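Local structure of arabinan endo-1,5-alpha-l-arabinosidase A (Cellvibrio cellulosa, 1GYH) at residues M12-G16 against D17-L21; L100-S104 against P105-W109. The protein hydrolyses alpha-1,5-linked L-arabinofuranosyl bonds of linear arabinan, releasing almost exclusively arabinotriose, and folds as a five-bladed beta-propeller. All coordinates share one frame; numbering follows the deposited sequence.

How the interactions relate
E15 and T13 of a hairpin in one sheet of the propeller meet L100, in a long connection of the next sheet. Interaction 1 is the hairpin of strands 11-15 and 18-23; interaction 2 folds up the loop between strands 90-97 and 110-118. Their centres lie about 14 Å apart, yet they touch. E15 OE1 lies 2.9 Å from L100 N, a probable hydrogen bond, and T13 CG2 packs 3.5 Å from L100 CD1. The L21 side chain is about 9 Å from that of D9, the likely proton acceptor, whereas interaction 2 is a surface contact away from the active site.

Interaction 1: residues M12-G16 against D17-L21; sequences MTREG and DTWYL
A two-residue beta hairpin, closed by a type II' turn from E15 to T18, brings R14 against W19 and T13 against Y20. G16 takes the first corner of the turn with positive phi (56°). T13 and Y20 form a hydrogen-bonded antiparallel pair, as do E15 and T18; Y20 N reaches T13 O at 2.9 Å. On the face carrying M12, R14, W19 and L21, the arginine, in the one of its two modelled conformers described here, lies across the indole. Its CG stands anti to the backbone N (chi1 -178°), and CD comes to rest 3.9 Å from the centroid of the W19 six-membered ring, a CH-pi contact. The guanidinium continues over the same surface, tilted just 11° from the ring plane, with NE 3.7 Å from W19 CE2. M12 CE adds an apolar touch to W19 CE3 at 4.2 Å. On the other face, a water joins E15 OE1 to Y20 OH, 2.7 Å from each; E15 OE2 hydrogen-bonds T99 OG1. Strand 11-15 is an outer strand of its sheet, strand 29-33 pairs with 18-23, and W39 of strand 38-44 packs on M12, W19 and L21.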
# COMPACT_ATOMS: atom_id res chain seq x y z
N MET A 12 0.80 -8.86 0.08
CA MET A 12 1.00 -10.32 0.08
C MET A 12 2.04 -10.72 -0.95
O MET A 12 2.26 -10.01 -1.94
CB MET A 12 -0.30 -11.09 -0.25
CG MET A 12 -1.39 -11.06 0.81
SD MET A 12 -2.96 -11.88 0.37
CE MET A 12 -2.44 -13.47 -0.01
N THR A 13 2.63 -11.88 -0.71
CA THR A 13 3.53 -12.56 -1.65
C THR A 13 3.56 -14.07 -1.41
O THR A 13 3.13 -14.54 -0.37
CB THR A 13 4.93 -11.92 -1.62
OG1 THR A 13 5.54 -12.07 -2.89
CG2 THR A 13 5.89 -12.54 -0.58
N ARG A 14 4.10 -14.82 -2.35
CA ARG A 14 4.20 -16.26 -2.20
C ARG A 14 5.67 -16.66 -2.33
O ARG A 14 6.36 -16.21 -3.26
CB ARG A 14 3.37 -17.00 -3.28
CG ARG A 14 3.39 -18.51 -3.15
CD ARG A 14 2.43 -19.37 -4.06
NE ARG A 14 1.93 -20.57 -3.34
CZ ARG A 14 1.16 -21.55 -3.88
NH1 ARG A 14 0.81 -21.53 -5.15
NH2 ARG A 14 0.75 -22.56 -3.13
N GLU A 15 6.12 -17.50 -1.40
CA GLU A 15 7.42 -18.16 -1.47
C GLU A 15 7.21 -19.65 -1.49
O GLU A 15 6.72 -20.24 -0.52
CB GLU A 15 8.28 -17.79 -0.26
CG GLU A 15 9.69 -18.42 -0.27
CD GLU A 15 10.55 -18.11 0.95
OE1 GLU A 15 10.02 -17.78 2.03
OE2 GLU A 15 11.78 -18.19 0.82
N GLY A 16 7.61 -20.30 -2.59
CA GLY A 16 7.34 -21.72 -2.75
C GLY A 16 5.85 -22.00 -2.63
O GLY A 16 5.05 -21.41 -3.35
N ASP A 17 5.45 -22.88 -1.71
CA ASP A 17 4.00 -23.16 -1.54
C ASP A 17 3.35 -22.44 -0.35
O ASP A 17 2.22 -22.78 0.05
CB ASP A 17 3.72 -24.65 -1.44
CG ASP A 17 4.26 -25.25 -0.17
OD1 ASP A 17 4.83 -24.51 0.67
OD2 ASP A 17 4.19 -26.45 0.10
N THR A 18 4.05 -21.43 0.19
CA THR A 18 3.53 -20.63 1.31
C THR A 18 3.26 -19.16 0.98
O THR A 18 4.09 -18.48 0.39
CB THR A 18 4.51 -20.75 2.51
OG1 THR A 18 4.82 -22.12 2.75
CG2 THR A 18 3.81 -20.27 3.81
N TRP A 19 2.07 -18.71 1.34
CA TRP A 19 1.63 -17.32 1.23
C TRP A 19 1.98 -16.52 2.51
O TRP A 19 1.88 -17.05 3.64
CB TRP A 19 0.11 -17.28 1.02
CG TRP A 19 -0.39 -18.03 -0.18
CD1 TRP A 19 -0.92 -19.30 -0.20
CD2 TRP A 19 -0.46 -17.54 -1.51
NE1 TRP A 19 -1.29 -19.63 -1.49
CE2 TRP A 19 -1.04 -18.56 -2.31
CE3 TRP A 19 -0.12 -16.33 -2.11
CZ2 TRP A 19 -1.23 -18.42 -3.67
CZ3 TRP A 19 -0.32 -16.19 -3.47
CH2 TRP A 19 -0.87 -17.23 -4.24
N TYR A 20 2.37 -15.26 2.32
CA TYR A 20 2.74 -14.37 3.43
C TYR A 20 1.96 -13.09 3.31
O TYR A 20 1.76 -12.56 2.18
CB TYR A 20 4.24 -14.09 3.49
CG TYR A 20 5.02 -15.31 3.90
CD1 TYR A 20 5.40 -16.25 2.95
CD2 TYR A 20 5.32 -15.57 5.24
CE1 TYR A 20 6.08 -17.37 3.32
CE2 TYR A 20 6.00 -16.71 5.62
CZ TYR A 20 6.38 -17.61 4.67
OH TYR A 20 7.04 -18.75 5.01
N LEU A 21 1.52 -12.59 4.47
CA LEU A 21 0.70 -11.40 4.56
C LEU A 21 1.37 -10.41 5.55
O LEU A 21 1.83 -10.79 6.64
CB LEU A 21 -0.68 -11.77 5.05
CG LEU A 21 -1.66 -10.69 5.57
CD1 LEU A 21 -2.21 -9.80 4.45
CD2 LEU A 21 -2.82 -11.36 6.30
O HOH W 1 8.60 -19.88 3.09
O HOH W 2 7.98 -21.78 1.55

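Interaction 2: residues L100-S104 against P105-W109; sequences LNPAS and PDYRW
S104 holds D106 and Y107 through two hydrogen bonds at the junction of consecutive type I turns, N101 to S104 and S104 to Y107. Its hydroxyl OG receives D106 N at 3.1 Å with an N-H...O angle of 160°, and its carbonyl O receives Y107 N, the bond that closes the second turn. With OG anti to its own backbone N (chi1 171°), the serine side chain leans forward along the chain and meets the amide two residues on. The first turn has a matching brace: N101 OD1 accepts from A103 N, an Asx turn, while S104 N bonds back to N101 O.

The Y107 ring then folds under the first turn. P102 CA sits over the centre of one ring face, 3.6 Å from the centroid, in a CH-pi contact, and P102 CB approaches CE1 on the same ring. N101 O lies 3.3 Å from Y107 CD2 and L100 O 3.5 Å from Y107 CE2, so that P102 over the face and this backbone beside the ring limit its rotation. At the far end of the ring, the phenol oxygen gathers several partners: W109 NE1 donates to it, a water donates to both Y107 OH and L100 O, and OH hydrogen-bonds OD2 of D43. These bonds hold the far end of the ring in place and tie the loop to strand 38-44 of the neighbouring sheet.

Further out, the loop bridges strands 90-97 and 110-118. W109 rests on T95, N97 and L78, and the buried L100 packs on Y20, F22 and F76. The two side chains also meet obliquely, L100 CD2 lying 3.6 Å from W109 CZ2.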
# COMPACT_ATOMS: atom_id res chain seq x y z
N LEU A 100 11.33 -15.96 3.83
CA LEU A 100 10.20 -15.52 4.67
C LEU A 100 9.81 -16.55 5.76
O LEU A 100 8.98 -16.24 6.60
CB LEU A 100 8.98 -15.21 3.80
CG LEU A 100 9.14 -14.00 2.84
CD1 LEU A 100 7.84 -13.67 2.13
CD2 LEU A 100 9.70 -12.74 3.56
N ASN A 101 10.40 -17.74 5.72
CA ASN A 101 10.19 -18.78 6.74
C ASN A 101 11.07 -18.54 7.99
O ASN A 101 12.26 -18.70 7.95
CB ASN A 101 10.50 -20.19 6.15
CG ASN A 101 10.26 -21.32 7.12
OD1 ASN A 101 9.87 -21.12 8.28
ND2 ASN A 101 10.54 -22.55 6.67
N PRO A 102 10.47 -18.21 9.11
CA PRO A 102 11.26 -17.91 10.32
C PRO A 102 12.05 -19.08 10.95
O PRO A 102 12.97 -18.83 11.74
CB PRO A 102 10.19 -17.32 11.28
CG PRO A 102 8.87 -17.93 10.82
CD PRO A 102 9.01 -18.06 9.31
N ALA A 103 11.71 -20.33 10.61
CA ALA A 103 12.45 -21.52 11.02
C ALA A 103 13.68 -21.74 10.16
O ALA A 103 14.57 -22.49 10.52
CB ALA A 103 11.54 -22.79 10.98
N SER A 104 13.78 -21.05 9.03
CA SER A 104 14.92 -21.24 8.14
C SER A 104 16.27 -20.72 8.69
O SER A 104 16.34 -19.63 9.26
CB SER A 104 14.63 -20.61 6.77
OG SER A 104 15.79 -20.60 5.97
N PRO A 105 17.35 -21.47 8.49
CA PRO A 105 18.69 -20.96 8.81
C PRO A 105 19.09 -19.68 8.05
O PRO A 105 19.98 -18.96 8.52
CB PRO A 105 19.62 -22.15 8.47
CG PRO A 105 18.80 -23.14 7.73
CD PRO A 105 17.37 -22.84 7.96
N ASP A 106 18.42 -19.37 6.94
CA ASP A 106 18.73 -18.17 6.16
C ASP A 106 17.89 -16.96 6.63
O ASP A 106 18.01 -15.86 6.09
CB ASP A 106 18.40 -18.40 4.66
CG ASP A 106 19.28 -19.44 3.99
OD1 ASP A 106 20.50 -19.57 4.29
OD2 ASP A 106 18.78 -20.19 3.13
N TYR A 107 16.97 -17.16 7.56
CA TYR A 107 16.05 -16.09 7.94
C TYR A 107 16.67 -15.01 8.85
O TYR A 107 17.06 -15.29 9.99
CB TYR A 107 14.82 -16.66 8.64
CG TYR A 107 13.71 -15.66 8.93
CD1 TYR A 107 13.63 -14.98 10.16
CD2 TYR A 107 12.69 -15.45 8.01
CE1 TYR A 107 12.56 -14.10 10.43
CE2 TYR A 107 11.63 -14.57 8.26
CZ TYR A 107 11.56 -13.91 9.47
OH TYR A 107 10.49 -13.06 9.70
N ARG A 108 16.71 -13.78 8.32
CA ARG A 108 17.07 -12.57 9.09
C ARG A 108 16.77 -11.31 8.30
O ARG A 108 17.27 -11.14 7.21
CB ARG A 108 18.55 -12.59 9.49
CG ARG A 108 18.99 -11.34 10.29
CD ARG A 108 20.37 -11.43 10.92
NE ARG A 108 21.42 -11.22 9.94
CZ ARG A 108 22.69 -11.14 10.21
NH1 ARG A 108 23.13 -11.26 11.45
NH2 ARG A 108 23.56 -10.99 9.23
N TRP A 109 15.96 -10.42 8.87
CA TRP A 109 15.73 -9.10 8.34
C TRP A 109 16.88 -8.13 8.63
O TRP A 109 17.29 -7.95 9.79
CB TRP A 109 14.40 -8.52 8.88
CG TRP A 109 13.19 -9.24 8.40
CD1 TRP A 109 12.45 -10.15 9.10
CD2 TRP A 109 12.59 -9.14 7.12
NE1 TRP A 109 11.43 -10.62 8.32
CE2 TRP A 109 11.48 -10.01 7.11
CE3 TRP A 109 12.88 -8.40 5.96
CZ2 TRP A 109 10.67 -10.19 5.97
CZ3 TRP A 109 12.04 -8.58 4.81
CH2 TRP A 109 10.95 -9.45 4.85
O HOH W 3 8.02 -14.43 8.58